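Local coordinates for GTPase-activating protein BEM3 (Saccharomyces cerevisiae S288C, PDB 6FSF) that acts as a GTPase-activating protein for CDC42 and, less efficiently, for RHO1, and also binds phosphatidylinositol 3-phosphate, at residues R204-T210 and K222-E228; K141-L145 and E232-W236. All blocks are in the same frame, centred on the assembly; numbering follows the deposited sequence.

The chain is the tandem PX-PH part of the longer protein, and both contacts lie in its PH domain. K141-L145 comes first, on the opening strand of the PH sheet. The chain then runs through the next four strands, 160-167 to 188-193. R204-T210 and K222-E228 form the last hairpin, and contact 1 closes its loop of 11 residues. Helix 230-240 follows at once, and its E232-W236 turns back onto K141-L145. Contact 2 thus closes a loop of 86 residues, and all of contact 1 falls within it. Strands 142-148 and 221-226 are sheet neighbours. The two contacts touch directly: R233 NH1 lies 2.9 Å from G206 O, a probable hydrogen bond.

Contact 1 (R204-T210 and K222-E228); sequences RNGFLIT and KYYICTE
This is the last beta hairpin of the PH fold, just before the C-terminal helix. Strands 206-210 and 222-226 are extended and antiparallel. Their axes are 4.7 Å apart at closest, at 158°. F207-I225 and I209-Y223 are hydrogen-bonded pairs. G206-C226, L208-Y224 and T210-K222 are non-hydrogen-bonded pairs.

I225, F207 and L208 are covered most. F207 N donates to I225 O (2.9 Å), and I225 N returns the bond to F207 O (3.0 Å). F207 takes a p chi1 (45°). This lays its ring along I225, with CE2 3.6 Å from I225 CB and I225 O over one ring face. I225 and I209 are both mt, and I225 CD1 meets I209 CD1 at 3.7 Å. These residues share one face with Y223, probably the barrel interior as in other PH domains. Two further bonds hold the next pair: I209 N to Y223 O (3.0 Å) and Y223 N to I209 O (2.8 Å).

L208 lies on the other face. Its tp rotamer places CD1 over the Y224 ring, 3.9 Å from the centroid and 11° off the normal, a CH-pi contact. R148 makes a cation-pi contact with that same ring.

G206 and C226 approach to 4.0 Å between CA atoms. A CB on G206 would clash with C226 SG. Before it, N205 is left-handed (phi/psi 54/38), and its ND2 bonds to D94 OD1 of helix 90-107. Beyond the G206-C226 pair, T227 N donates to N205 O at 3.2 Å, with an angle of 165° at the hydrogen.

Contact 2 (K141-L145 and E232-W236); sequences KDGSL and ERELW
W236, on the C-terminal helix that caps the PH barrel, is sandwiched between K141 and L145 of the first strand. The tryptophan at this place is a hallmark of the PH family. Strand 142-145 and helix 232-236 run at 131°, with axes 10.4 Å apart at closest. The nearest CA pair is K141-W236, at 7.2 Å.

K141 (chi1 t, chi2 92°) lies over one indole face. K141 CG is 3.7 Å from the centroid of the W236 six-membered ring. L145, in mt, covers the opposite face, with L145 CD2 4.1 Å from the W236 five-membered ring centroid.

K141 NZ has several partners. It donates to D142 O (2.9 Å) and forms a salt bridge with E232 OE2 (3.2 Å). The bond from K141 NZ to E232 OE1 is weak (3.5 Å). The same NZ makes an off-centre cation-pi contact, 4.2 Å from the W236 five-membered ring centroid. D142 points away, and its OD2 bonds to Y163 OH. G143, at phi/psi 148/167, brings bare backbone to the indole edge.

Within the helix, W236 N bonds to E232 O (2.9 Å). Strand 142-148 pairs with strands 160-167 and 221-226, and helix 230-240 follows the latter directly.

Contact 1 (R204-T210 and K222-E228)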
ATOM      1  N   ARG A 204       3.428   7.345 -12.833  1.00 59.29           N
ATOM      2  CA  ARG A 204       3.150   8.276 -11.752  1.00 59.31           C
ATOM      3  C   ARG A 204       4.138   8.012 -10.628  1.00 61.63           C
ATOM      4  O   ARG A 204       4.461   6.856 -10.341  1.00 55.77           O
ATOM      5  CB  ARG A 204       1.710   8.143 -11.253  1.00 58.31           C
ATOM      6  CG  ARG A 204       1.298   9.212 -10.269  1.00 73.47           C
ATOM      7  CD  ARG A 204      -0.210   9.290 -10.154  1.00 81.71           C
ATOM      8  NE  ARG A 204      -0.628  10.433  -9.351  1.00 91.94           N
ATOM      9  CZ  ARG A 204      -0.588  11.692  -9.773  1.00 97.38           C
ATOM     10  NH1 ARG A 204      -0.137  11.970 -10.990  1.00104.03           N
ATOM     11  NH2 ARG A 204      -0.992  12.673  -8.978  1.00 94.68           N
ATOM     12  N   ASN A 205       4.611   9.091  -9.999  1.00 56.27           N
ATOM     13  CA  ASN A 205       5.652   9.009  -8.974  1.00 60.88           C
ATOM     14  C   ASN A 205       6.867   8.255  -9.504  1.00 56.30           C
ATOM     15  O   ASN A 205       7.503   7.477  -8.792  1.00 64.52           O
ATOM     16  CB  ASN A 205       5.122   8.345  -7.700  1.00 64.35           C
ATOM     17  CG  ASN A 205       3.851   8.990  -7.191  1.00 63.99           C
ATOM     18  OD1 ASN A 205       3.686  10.209  -7.256  1.00 70.28           O
ATOM     19  ND2 ASN A 205       2.940   8.173  -6.681  1.00 66.06           N
ATOM     20  N   GLY A 206       7.188   8.484 -10.775  1.00 59.27           N
ATOM     21  CA  GLY A 206       8.176   7.666 -11.446  1.00 68.06           C
ATOM     22  C   GLY A 206       9.486   8.354 -11.766  1.00 74.21           C
ATOM     23  O   GLY A 206       9.575   9.586 -11.784  1.00 70.78           O
ATOM     24  N   PHE A 207      10.514   7.547 -12.019  1.00 73.40           N
ATOM     25  CA  PHE A 207      11.823   8.039 -12.416  1.00 70.07           C
ATOM     26  C   PHE A 207      12.491   6.988 -13.289  1.00 78.12           C
ATOM     27  O   PHE A 207      12.094   5.819 -13.302  1.00 80.22           O
ATOM     28  CB  PHE A 207      12.693   8.381 -11.200  1.00 72.30           C
ATOM     29  CG  PHE A 207      12.668   7.336 -10.121  1.00 80.24           C
ATOM     30  CD1 PHE A 207      11.822   7.467  -9.032  1.00 77.35           C
ATOM     31  CD2 PHE A 207      13.493   6.226 -10.193  1.00 80.28           C
ATOM     32  CE1 PHE A 207      11.797   6.508  -8.036  1.00 72.57           C
ATOM     33  CE2 PHE A 207      13.474   5.265  -9.200  1.00 74.89           C
ATOM     34  CZ  PHE A 207      12.624   5.406  -8.121  1.00 73.37           C
ATOM     35  N   LEU A 208      13.515   7.416 -14.023  1.00 74.48           N
ATOM     36  CA  LEU A 208      14.220   6.563 -14.970  1.00 79.04           C
ATOM     37  C   LEU A 208      15.665   6.388 -14.532  1.00 80.50           C
ATOM     38  O   LEU A 208      16.353   7.371 -14.237  1.00 84.38           O
ATOM     39  CB  LEU A 208      14.169   7.153 -16.383  1.00 79.92           C
ATOM     40  CG  LEU A 208      15.091   6.507 -17.421  1.00 82.89           C
ATOM     41  CD1 LEU A 208      14.765   5.029 -17.574  1.00 89.46           C
ATOM     42  CD2 LEU A 208      14.994   7.225 -18.759  1.00 79.21           C
ATOM     43  N   ILE A 209      16.124   5.140 -14.503  1.00 80.04           N
ATOM     44  CA  ILE A 209      17.514   4.805 -14.217  1.00 83.75           C
ATOM     45  C   ILE A 209      18.130   4.244 -15.493  1.00 88.14           C
ATOM     46  O   ILE A 209      17.692   3.203 -15.996  1.00 83.59           O
ATOM     47  CB  ILE A 209      17.634   3.805 -13.057  1.00 82.95           C
ATOM     48  CG1 ILE A 209      16.972   4.368 -11.798  1.00 76.68           C
ATOM     49  CG2 ILE A 209      19.091   3.476 -12.787  1.00 89.10           C
ATOM     50  CD1 ILE A 209      17.146   3.496 -10.573  1.00 68.91           C
ATOM     51  N   THR A 210      19.141   4.936 -16.016  1.00 96.43           N
ATOM     52  CA  THR A 210      19.802   4.565 -17.267  1.00102.44           C
ATOM     53  C   THR A 210      21.220   4.104 -16.945  1.00111.27           C
ATOM     54  O   THR A 210      22.122   4.928 -16.764  1.00114.68           O
ATOM     55  CB  THR A 210      19.810   5.732 -18.251  1.00 97.81           C
ATOM     56  OG1 THR A 210      18.472   6.204 -18.450  1.00 93.76           O
ATOM     57  CG2 THR A 210      20.381   5.290 -19.588  1.00102.36           C
ATOM     58  N   LYS A 222      17.724   0.997 -19.610  1.00100.95           N
ATOM     59  CA  LYS A 222      16.802   1.917 -18.952  1.00 96.60           C
ATOM     60  C   LYS A 222      15.758   1.143 -18.161  1.00 97.65           C
ATOM     61  O   LYS A 222      15.102   0.249 -18.708  1.00 96.46           O
ATOM     62  CB  LYS A 222      16.089   2.807 -19.972  1.00 97.17           C
ATOM     63  CG  LYS A 222      16.958   3.318 -21.101  1.00100.96           C
ATOM     64  CD  LYS A 222      16.086   3.714 -22.279  1.00100.16           C
ATOM     65  CE  LYS A 222      16.543   5.025 -22.893  1.00 96.08           C
ATOM     66  NZ  LYS A 222      15.580   5.505 -23.927  1.00 88.14           N
ATOM     67  N   TYR A 223      15.598   1.494 -16.884  1.00 90.62           N
ATOM     68  CA  TYR A 223      14.576   0.910 -16.022  1.00 78.93           C
ATOM     69  C   TYR A 223      13.649   2.014 -15.532  1.00 82.97           C
ATOM     70  O   TYR A 223      14.109   3.007 -14.963  1.00 86.65           O
ATOM     71  CB  TYR A 223      15.184   0.179 -14.812  1.00 78.48           C
ATOM     72  CG  TYR A 223      16.087  -1.003 -15.139  1.00 97.21           C
ATOM     73  CD1 TYR A 223      16.292  -1.415 -16.440  1.00111.70           C
ATOM     74  CD2 TYR A 223      16.727  -1.712 -14.135  1.00 99.91           C
ATOM     75  CE1 TYR A 223      17.115  -2.476 -16.740  1.00117.71           C
ATOM     76  CE2 TYR A 223      17.540  -2.792 -14.431  1.00105.73           C
ATOM     77  CZ  TYR A 223      17.734  -3.165 -15.737  1.00114.90           C
ATOM     78  OH  TYR A 223      18.549  -4.228 -16.047  1.00121.17           O
ATOM     79  N   TYR A 224      12.348   1.837 -15.741  1.00 78.00           N
ATOM     80  CA  TYR A 224      11.338   2.781 -15.274  1.00 78.66           C
ATOM     81  C   TYR A 224      10.758   2.266 -13.962  1.00 76.17           C
ATOM     82  O   TYR A 224      10.246   1.142 -13.902  1.00 69.65           O
ATOM     83  CB  TYR A 224      10.244   2.969 -16.323  1.00 78.63           C
ATOM     84  CG  TYR A 224      10.766   3.521 -17.631  1.00 81.85           C
ATOM     85  CD1 TYR A 224      10.767   4.887 -17.881  1.00 80.84           C
ATOM     86  CD2 TYR A 224      11.274   2.675 -18.610  1.00 81.93           C
ATOM     87  CE1 TYR A 224      11.250   5.395 -19.074  1.00 83.50           C
ATOM     88  CE2 TYR A 224      11.761   3.174 -19.804  1.00 80.02           C
ATOM     89  CZ  TYR A 224      11.745   4.534 -20.031  1.00 85.75           C
ATOM     90  OH  TYR A 224      12.227   5.037 -21.218  1.00 95.25           O
ATOM     91  N   ILE A 225      10.850   3.081 -12.912  1.00 70.19           N
ATOM     92  CA  ILE A 225      10.482   2.675 -11.562  1.00 66.58           C
ATOM     93  C   ILE A 225       9.542   3.718 -10.973  1.00 66.17           C
ATOM     94  O   ILE A 225       9.823   4.920 -11.038  1.00 61.70           O
ATOM     95  CB  ILE A 225      11.724   2.498 -10.668  1.00 67.42           C
ATOM     96  CG1 ILE A 225      12.648   1.426 -11.250  1.00 66.71           C
ATOM     97  CG2 ILE A 225      11.315   2.147  -9.247  1.00 65.67           C
ATOM     98  CD1 ILE A 225      14.059   1.478 -10.713  1.00 67.21           C
ATOM     99  N   CYS A 226       8.435   3.258 -10.397  1.00 65.43           N
ATOM    100  CA  CYS A 226       7.466   4.124  -9.747  1.00 60.86           C
ATOM    101  C   CYS A 226       7.248   3.667  -8.312  1.00 62.71           C
ATOM    102  O   CYS A 226       7.323   2.474  -8.005  1.00 59.52           O
ATOM    103  CB  CYS A 226       6.128   4.127 -10.498  1.00 59.98           C
ATOM    104  SG  CYS A 226       6.212   4.741 -12.192  1.00 58.74           S
ATOM    105  N   THR A 227       6.987   4.629  -7.433  1.00 59.76           N
ATOM    106  CA  THR A 227       6.623   4.349  -6.054  1.00 57.66           C
ATOM    107  C   THR A 227       5.114   4.473  -5.879  1.00 60.09           C
ATOM    108  O   THR A 227       4.399   4.973  -6.748  1.00 58.77           O
ATOM    109  CB  THR A 227       7.352   5.293  -5.093  1.00 59.44           C
ATOM    110  OG1 THR A 227       7.228   6.645  -5.552  1.00 66.91           O
ATOM    111  CG2 THR A 227       8.825   4.926  -4.989  1.00 66.72           C
ATOM    112  N   GLU A 228       4.629   4.006  -4.728  1.00 53.28           N
ATOM    113  CA  GLU A 228       3.197   4.051  -4.464  1.00 54.42           C
ATOM    114  C   GLU A 228       2.718   5.453  -4.108  1.00 55.17           C
ATOM    115  O   GLU A 228       1.550   5.781  -4.342  1.00 57.66           O
ATOM    116  CB  GLU A 228       2.837   3.070  -3.348  1.00 54.31           C
ATOM    117  CG  GLU A 228       3.049   1.616  -3.727  1.00 55.74           C
ATOM    118  CD  GLU A 228       2.537   0.663  -2.670  1.00 63.28           C
ATOM    119  OE1 GLU A 228       3.358   0.132  -1.894  1.00 63.92           O
ATOM    120  OE2 GLU A 228       1.307   0.454  -2.610  1.00 57.46           O
TER

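Contact 2 (K141-L145 and E232-W236)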
ATOM      1  N   LYS A 141      17.882   1.704   2.072  1.00106.96           N
ATOM      2  CA  LYS A 141      16.517   2.078   1.724  1.00 98.51           C
ATOM      3  C   LYS A 141      15.846   0.910   1.018  1.00 97.70           C
ATOM      4  O   LYS A 141      16.484   0.201   0.233  1.00 90.27           O
ATOM      5  CB  LYS A 141      16.493   3.325   0.823  1.00 91.02           C
ATOM      6  CG  LYS A 141      15.116   3.701   0.277  1.00 90.25           C
ATOM      7  CD  LYS A 141      14.392   4.688   1.183  1.00 87.34           C
ATOM      8  CE  LYS A 141      12.977   4.973   0.692  1.00 83.07           C
ATOM      9  NZ  LYS A 141      11.971   4.034   1.270  1.00 80.74           N
ATOM     10  N   ASP A 142      14.559   0.711   1.299  1.00 99.60           N
ATOM     11  CA  ASP A 142      13.813  -0.392   0.711  1.00 98.29           C
ATOM     12  C   ASP A 142      12.360   0.023   0.523  1.00 95.74           C
ATOM     13  O   ASP A 142      11.951   1.126   0.898  1.00 99.09           O
ATOM     14  CB  ASP A 142      13.923  -1.651   1.575  1.00100.13           C
ATOM     15  CG  ASP A 142      13.529  -1.405   3.016  1.00106.84           C
ATOM     16  OD1 ASP A 142      13.833  -0.312   3.538  1.00111.90           O
ATOM     17  OD2 ASP A 142      12.918  -2.307   3.625  1.00110.21           O
ATOM     18  N   GLY A 143      11.585  -0.873  -0.062  1.00 88.19           N
ATOM     19  CA  GLY A 143      10.178  -0.624  -0.308  1.00 79.98           C
ATOM     20  C   GLY A 143       9.713  -1.325  -1.565  1.00 70.98           C
ATOM     21  O   GLY A 143      10.504  -1.805  -2.375  1.00 75.15           O
ATOM     22  N   SER A 144       8.394  -1.380  -1.712  1.00 58.89           N
ATOM     23  CA  SER A 144       7.781  -1.960  -2.898  1.00 56.55           C
ATOM     24  C   SER A 144       7.845  -0.972  -4.055  1.00 62.14           C
ATOM     25  O   SER A 144       7.654   0.233  -3.870  1.00 59.81           O
ATOM     26  CB  SER A 144       6.328  -2.345  -2.616  1.00 61.23           C
ATOM     27  OG  SER A 144       6.247  -3.291  -1.566  1.00 61.18           O
ATOM     28  N   LEU A 145       8.119  -1.489  -5.253  1.00 63.19           N
ATOM     29  CA  LEU A 145       8.273  -0.651  -6.433  1.00 63.88           C
ATOM     30  C   LEU A 145       7.527  -1.274  -7.604  1.00 59.56           C
ATOM     31  O   LEU A 145       7.205  -2.463  -7.600  1.00 58.65           O
ATOM     32  CB  LEU A 145       9.752  -0.454  -6.794  1.00 64.52           C
ATOM     33  CG  LEU A 145      10.660   0.174  -5.738  1.00 63.82           C
ATOM     34  CD1 LEU A 145      12.112   0.143  -6.195  1.00 59.51           C
ATOM     35  CD2 LEU A 145      10.225   1.595  -5.427  1.00 64.04           C
ATOM     36  N   GLU A 232       7.220   8.747  -1.274  1.00 64.92           N
ATOM     37  CA  GLU A 232       8.172   7.654  -1.430  1.00 68.77           C
ATOM     38  C   GLU A 232       9.154   7.922  -2.562  1.00 69.35           C
ATOM     39  O   GLU A 232      10.308   7.484  -2.494  1.00 76.21           O
ATOM     40  CB  GLU A 232       7.427   6.339  -1.662  1.00 72.74           C
ATOM     41  CG  GLU A 232       7.251   5.503  -0.406  1.00 80.03           C
ATOM     42  CD  GLU A 232       8.552   4.876   0.056  1.00 91.31           C
ATOM     43  OE1 GLU A 232       9.062   3.979  -0.649  1.00 96.91           O
ATOM     44  OE2 GLU A 232       9.070   5.288   1.115  1.00 92.62           O
ATOM     45  N   ARG A 233       8.723   8.636  -3.606  1.00 65.89           N
ATOM     46  CA  ARG A 233       9.666   9.035  -4.646  1.00 67.46           C
ATOM     47  C   ARG A 233      10.692  10.019  -4.101  1.00 68.04           C
ATOM     48  O   ARG A 233      11.881   9.922  -4.423  1.00 73.40           O
ATOM     49  CB  ARG A 233       8.931   9.635  -5.846  1.00 60.02           C
ATOM     50  CG  ARG A 233       9.878  10.149  -6.928  1.00 63.62           C
ATOM     51  CD  ARG A 233       9.179  10.410  -8.252  1.00 67.68           C
ATOM     52  NE  ARG A 233       8.260  11.543  -8.186  1.00 76.35           N
ATOM     53  CZ  ARG A 233       7.674  12.087  -9.247  1.00 83.70           C
ATOM     54  NH1 ARG A 233       7.912  11.606 -10.460  1.00 83.63           N
ATOM     55  NH2 ARG A 233       6.852  13.116  -9.097  1.00 85.42           N
ATOM     56  N   GLU A 234      10.252  10.967  -3.269  1.00 71.04           N
ATOM     57  CA  GLU A 234      11.193  11.876  -2.619  1.00 76.81           C
ATOM     58  C   GLU A 234      12.204  11.106  -1.780  1.00 77.19           C
ATOM     59  O   GLU A 234      13.414  11.351  -1.864  1.00 81.65           O
ATOM     60  CB  GLU A 234      10.441  12.883  -1.746  1.00 81.17           C
ATOM     61  CG  GLU A 234       9.709  13.978  -2.502  1.00 88.61           C
ATOM     62  CD  GLU A 234       9.098  15.009  -1.570  1.00 98.33           C
ATOM     63  OE1 GLU A 234       9.764  15.391  -0.584  1.00 98.23           O
ATOM     64  OE2 GLU A 234       7.946  15.429  -1.815  1.00101.93           O
ATOM     65  N   LEU A 235      11.725  10.163  -0.966  1.00 73.95           N
ATOM     66  CA  LEU A 235      12.622   9.417  -0.088  1.00 71.80           C
ATOM     67  C   LEU A 235      13.606   8.573  -0.889  1.00 78.22           C
ATOM     68  O   LEU A 235      14.780   8.458  -0.517  1.00 69.45           O
ATOM     69  CB  LEU A 235      11.814   8.536   0.867  1.00 76.25           C
ATOM     70  CG  LEU A 235      10.854   9.235   1.835  1.00 75.19           C
ATOM     71  CD1 LEU A 235      10.334   8.252   2.876  1.00 78.79           C
ATOM     72  CD2 LEU A 235      11.528  10.426   2.501  1.00 75.03           C
ATOM     73  N   TRP A 236      13.149   7.980  -1.993  1.00 81.48           N
ATOM     74  CA  TRP A 236      14.024   7.117  -2.780  1.00 75.13           C
ATOM     75  C   TRP A 236      15.107   7.918  -3.490  1.00 79.36           C
ATOM     76  O   TRP A 236      16.260   7.476  -3.568  1.00 81.59           O
ATOM     77  CB  TRP A 236      13.205   6.311  -3.787  1.00 66.18           C
ATOM     78  CG  TRP A 236      12.825   4.951  -3.290  1.00 72.57           C
ATOM     79  CD1 TRP A 236      11.622   4.571  -2.768  1.00 69.69           C
ATOM     80  CD2 TRP A 236      13.660   3.788  -3.259  1.00 69.65           C
ATOM     81  NE1 TRP A 236      11.656   3.243  -2.419  1.00 66.53           N
ATOM     82  CE2 TRP A 236      12.897   2.739  -2.710  1.00 64.66           C
ATOM     83  CE3 TRP A 236      14.979   3.533  -3.646  1.00 71.81           C
ATOM     84  CZ2 TRP A 236      13.409   1.455  -2.539  1.00 69.14           C
ATOM     85  CZ3 TRP A 236      15.486   2.259  -3.475  1.00 78.91           C
ATOM     86  CH2 TRP A 236      14.702   1.235  -2.926  1.00 78.70           C
TER